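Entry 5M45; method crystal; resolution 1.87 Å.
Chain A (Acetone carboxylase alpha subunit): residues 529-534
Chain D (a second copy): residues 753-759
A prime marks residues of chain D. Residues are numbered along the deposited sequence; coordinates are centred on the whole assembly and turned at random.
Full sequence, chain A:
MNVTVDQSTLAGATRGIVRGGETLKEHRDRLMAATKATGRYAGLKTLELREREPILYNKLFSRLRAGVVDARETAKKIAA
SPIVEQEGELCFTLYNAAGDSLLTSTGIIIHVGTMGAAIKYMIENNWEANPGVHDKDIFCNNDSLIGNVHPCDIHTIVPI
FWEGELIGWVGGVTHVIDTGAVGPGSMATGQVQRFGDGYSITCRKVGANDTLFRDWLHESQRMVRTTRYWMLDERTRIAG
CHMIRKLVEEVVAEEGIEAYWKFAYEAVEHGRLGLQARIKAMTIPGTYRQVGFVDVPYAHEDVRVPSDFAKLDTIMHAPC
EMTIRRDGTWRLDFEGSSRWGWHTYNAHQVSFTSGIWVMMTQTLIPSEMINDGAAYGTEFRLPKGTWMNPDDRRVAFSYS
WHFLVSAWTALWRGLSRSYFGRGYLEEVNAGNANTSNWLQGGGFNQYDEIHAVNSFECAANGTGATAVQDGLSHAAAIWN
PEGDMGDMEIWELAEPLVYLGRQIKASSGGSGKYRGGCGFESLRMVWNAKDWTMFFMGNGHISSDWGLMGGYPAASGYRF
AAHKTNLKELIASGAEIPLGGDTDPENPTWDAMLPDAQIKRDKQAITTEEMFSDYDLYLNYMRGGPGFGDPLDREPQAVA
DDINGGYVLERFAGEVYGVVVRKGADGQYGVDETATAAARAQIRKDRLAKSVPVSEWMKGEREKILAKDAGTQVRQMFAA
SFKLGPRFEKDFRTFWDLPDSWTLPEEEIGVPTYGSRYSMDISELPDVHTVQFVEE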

# COMPACT_ATOMS: atom_id res chain seq x y z
N ALA A 529 2.90 10.35 -26.16
CA ALA A 529 3.05 10.29 -24.69
C ALA A 529 3.17 11.72 -24.11
O ALA A 529 3.69 12.63 -24.79
CB ALA A 529 4.30 9.49 -24.31
N LYS A 530 2.76 11.89 -22.86
CA LYS A 530 2.92 13.15 -22.13
C LYS A 530 3.39 12.89 -20.71
O LYS A 530 2.98 11.89 -20.07
CB LYS A 530 1.61 13.95 -22.09
CG LYS A 530 1.00 14.21 -23.47
CD LYS A 530 -0.02 13.11 -23.81
CE LYS A 530 -0.35 13.14 -25.32
NZ LYS A 530 -1.29 12.08 -25.70
N ASP A 531 4.27 13.75 -20.20
CA ASP A 531 4.80 13.64 -18.85
C ASP A 531 5.28 12.19 -18.58
O ASP A 531 4.91 11.54 -17.59
CB ASP A 531 3.72 14.07 -17.83
CG ASP A 531 3.36 15.57 -17.94
OD1 ASP A 531 4.03 16.33 -18.64
OD2 ASP A 531 2.40 16.01 -17.27
N TRP A 532 6.12 11.71 -19.49
CA TRP A 532 6.47 10.31 -19.63
C TRP A 532 7.88 10.00 -19.03
O TRP A 532 8.80 10.86 -19.08
CB TRP A 532 6.40 9.93 -21.13
CG TRP A 532 6.43 8.43 -21.39
CD1 TRP A 532 7.44 7.71 -21.95
CD2 TRP A 532 5.39 7.50 -21.08
NE1 TRP A 532 7.09 6.40 -22.00
CE2 TRP A 532 5.83 6.24 -21.48
CE3 TRP A 532 4.11 7.63 -20.54
CZ2 TRP A 532 5.07 5.09 -21.31
CZ3 TRP A 532 3.34 6.49 -20.37
CH2 TRP A 532 3.83 5.23 -20.77
N THR A 533 8.02 8.79 -18.46
CA THR A 533 9.32 8.25 -17.97
C THR A 533 9.51 6.79 -18.42
O THR A 533 8.53 6.11 -18.70
CB THR A 533 9.45 8.26 -16.43
OG1 THR A 533 8.41 7.46 -15.86
CG2 THR A 533 9.40 9.69 -15.90
N MET A 534 10.77 6.34 -18.53
CA MET A 534 11.09 4.94 -18.81
C MET A 534 12.35 4.49 -18.04
O MET A 534 13.14 5.31 -17.58
CB MET A 534 11.27 4.68 -20.32
CG MET A 534 10.13 5.20 -21.20
SD MET A 534 10.23 4.80 -22.96
CE MET A 534 10.00 3.01 -22.94
N THR D 753 8.24 20.40 -15.58
CA THR D 753 6.86 20.86 -15.39
C THR D 753 5.79 19.75 -15.56
O THR D 753 4.65 20.03 -16.01
CB THR D 753 6.53 22.04 -16.34
OG1 THR D 753 6.64 21.58 -17.68
CG2 THR D 753 7.49 23.23 -16.16
N TYR D 754 6.13 18.51 -15.19
CA TYR D 754 5.18 17.39 -15.26
C TYR D 754 3.99 17.68 -14.34
O TYR D 754 4.13 18.11 -13.21
CB TYR D 754 5.87 16.05 -14.88
CG TYR D 754 6.71 15.39 -15.97
CD1 TYR D 754 7.29 16.12 -17.00
CD2 TYR D 754 6.98 14.01 -15.91
CE1 TYR D 754 8.03 15.49 -18.00
CE2 TYR D 754 7.76 13.39 -16.88
CZ TYR D 754 8.26 14.14 -17.95
OH TYR D 754 8.99 13.55 -18.94
N GLY D 755 2.81 17.45 -14.87
CA GLY D 755 1.55 17.75 -14.19
C GLY D 755 1.01 19.16 -14.34
O GLY D 755 -0.07 19.45 -13.81
N SER D 756 1.70 20.04 -15.06
CA SER D 756 1.18 21.41 -15.26
C SER D 756 -0.02 21.49 -16.20
O SER D 756 -0.81 22.44 -16.09
CB SER D 756 2.29 22.34 -15.78
OG SER D 756 2.66 21.96 -17.11
N ARG D 757 -0.15 20.54 -17.12
CA ARG D 757 -1.23 20.54 -18.12
C ARG D 757 -2.11 19.26 -18.04
O ARG D 757 -3.31 19.34 -18.15
CB ARG D 757 -0.65 20.73 -19.51
CG ARG D 757 -0.07 22.13 -19.71
CD ARG D 757 0.92 22.28 -20.88
NE ARG D 757 0.33 21.81 -22.15
CZ ARG D 757 0.84 20.87 -22.99
NH1 ARG D 757 2.02 20.28 -22.78
NH2 ARG D 757 0.18 20.55 -24.11
N TYR D 758 -1.50 18.12 -17.85
CA TYR D 758 -2.22 16.84 -17.80
C TYR D 758 -2.43 16.39 -16.36
O TYR D 758 -1.47 16.28 -15.57
CB TYR D 758 -1.45 15.77 -18.58
CG TYR D 758 -1.44 16.06 -20.05
CD1 TYR D 758 -0.45 16.85 -20.62
CD2 TYR D 758 -2.48 15.59 -20.87
CE1 TYR D 758 -0.44 17.12 -21.99
CE2 TYR D 758 -2.50 15.88 -22.22
CZ TYR D 758 -1.50 16.64 -22.77
OH TYR D 758 -1.53 16.89 -24.12
N SER D 759 -3.70 16.11 -16.05
CA SER D 759 -4.08 15.57 -14.73
C SER D 759 -5.36 14.69 -14.84
O SER D 759 -6.13 14.83 -15.78
CB SER D 759 -4.33 16.74 -13.81
OG SER D 759 -5.35 17.60 -14.38
O HOH W 1 1.47 18.40 -18.07

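How do the two backbones lie against each other? Chain A turns a corner at Asp531, where phi and psi are both positive (49/52), and then runs on as a strand through Thr533 and Met534. The chain D stretch has no regular helix or strand, but it opens with a type II beta turn from Thr753′ to Ser756′, closed by a hydrogen bond from Ser756′ N to Thr753′ O at 3.1 Å; Ser756′ OG reaches the same Thr753′ O at 3.0 Å. Corner and turn come close together, with the CA atoms of Asp531 and Tyr754′ 5.2 Å apart, whereas those of Lys530 and Tyr758′ are 7.7 Å apart. Together the stretches bury 356 Å².

What does the carboxylate of Asp531 do at the turn? Asp531 OD2 accepts a hydrogen bond from Gly755′ N at 2.8 Å, nearly straight at 165°, so a negatively charged oxygen meets a backbone amide in the middle of the turn. Asp531 OD2 also accepts a hydrogen bond from water 1 at 2.7 Å, and that water in turn accepts one from Arg757′ N at 2.8 Å. One oxygen thus holds two amides of chain D, the first directly and the second through water. Glycine suits the turn for a local reason: at phi/psi of 86/-1, a CB would be jammed against the carbonyl oxygen of Tyr754′.

How does Tyr754′ engage the corner? Its CA-to-CB bond points sideways, but the end of the side chain comes nearer to chain A. The Tyr754′ ring lies over the Asp531 backbone, with Asp531 CA 3.5 Å from the centroid of that ring and just 9° off the normal, a CH-pi contact. Beyond the ring, Tyr754′ OH donates a hydrogen bond to Trp532 O at 2.7 Å, meeting that carbonyl near the plane of the ring. The CA-to-CB bond of Trp532 points away from chain D, and Trp532 NE1 makes a weak hydrogen bond to Met534 SD at 3.7 Å.

What brings Lys530 and Tyr758′ together? Their CA-to-CB bonds each point toward the opposing stretch, so the aliphatic part of the lysine can settle over the tyrosine ring. Lys530 CG is 3.6 Å from Tyr758′ CZ and 3.9 Å from the ring centroid, 26° off the normal, giving a second CH-pi contact. The end of the lysine then leads away, and its NZ is hydrogen-bonded to a residue just beyond the stretches; the contact with the ring is made by methylene rather than by charge.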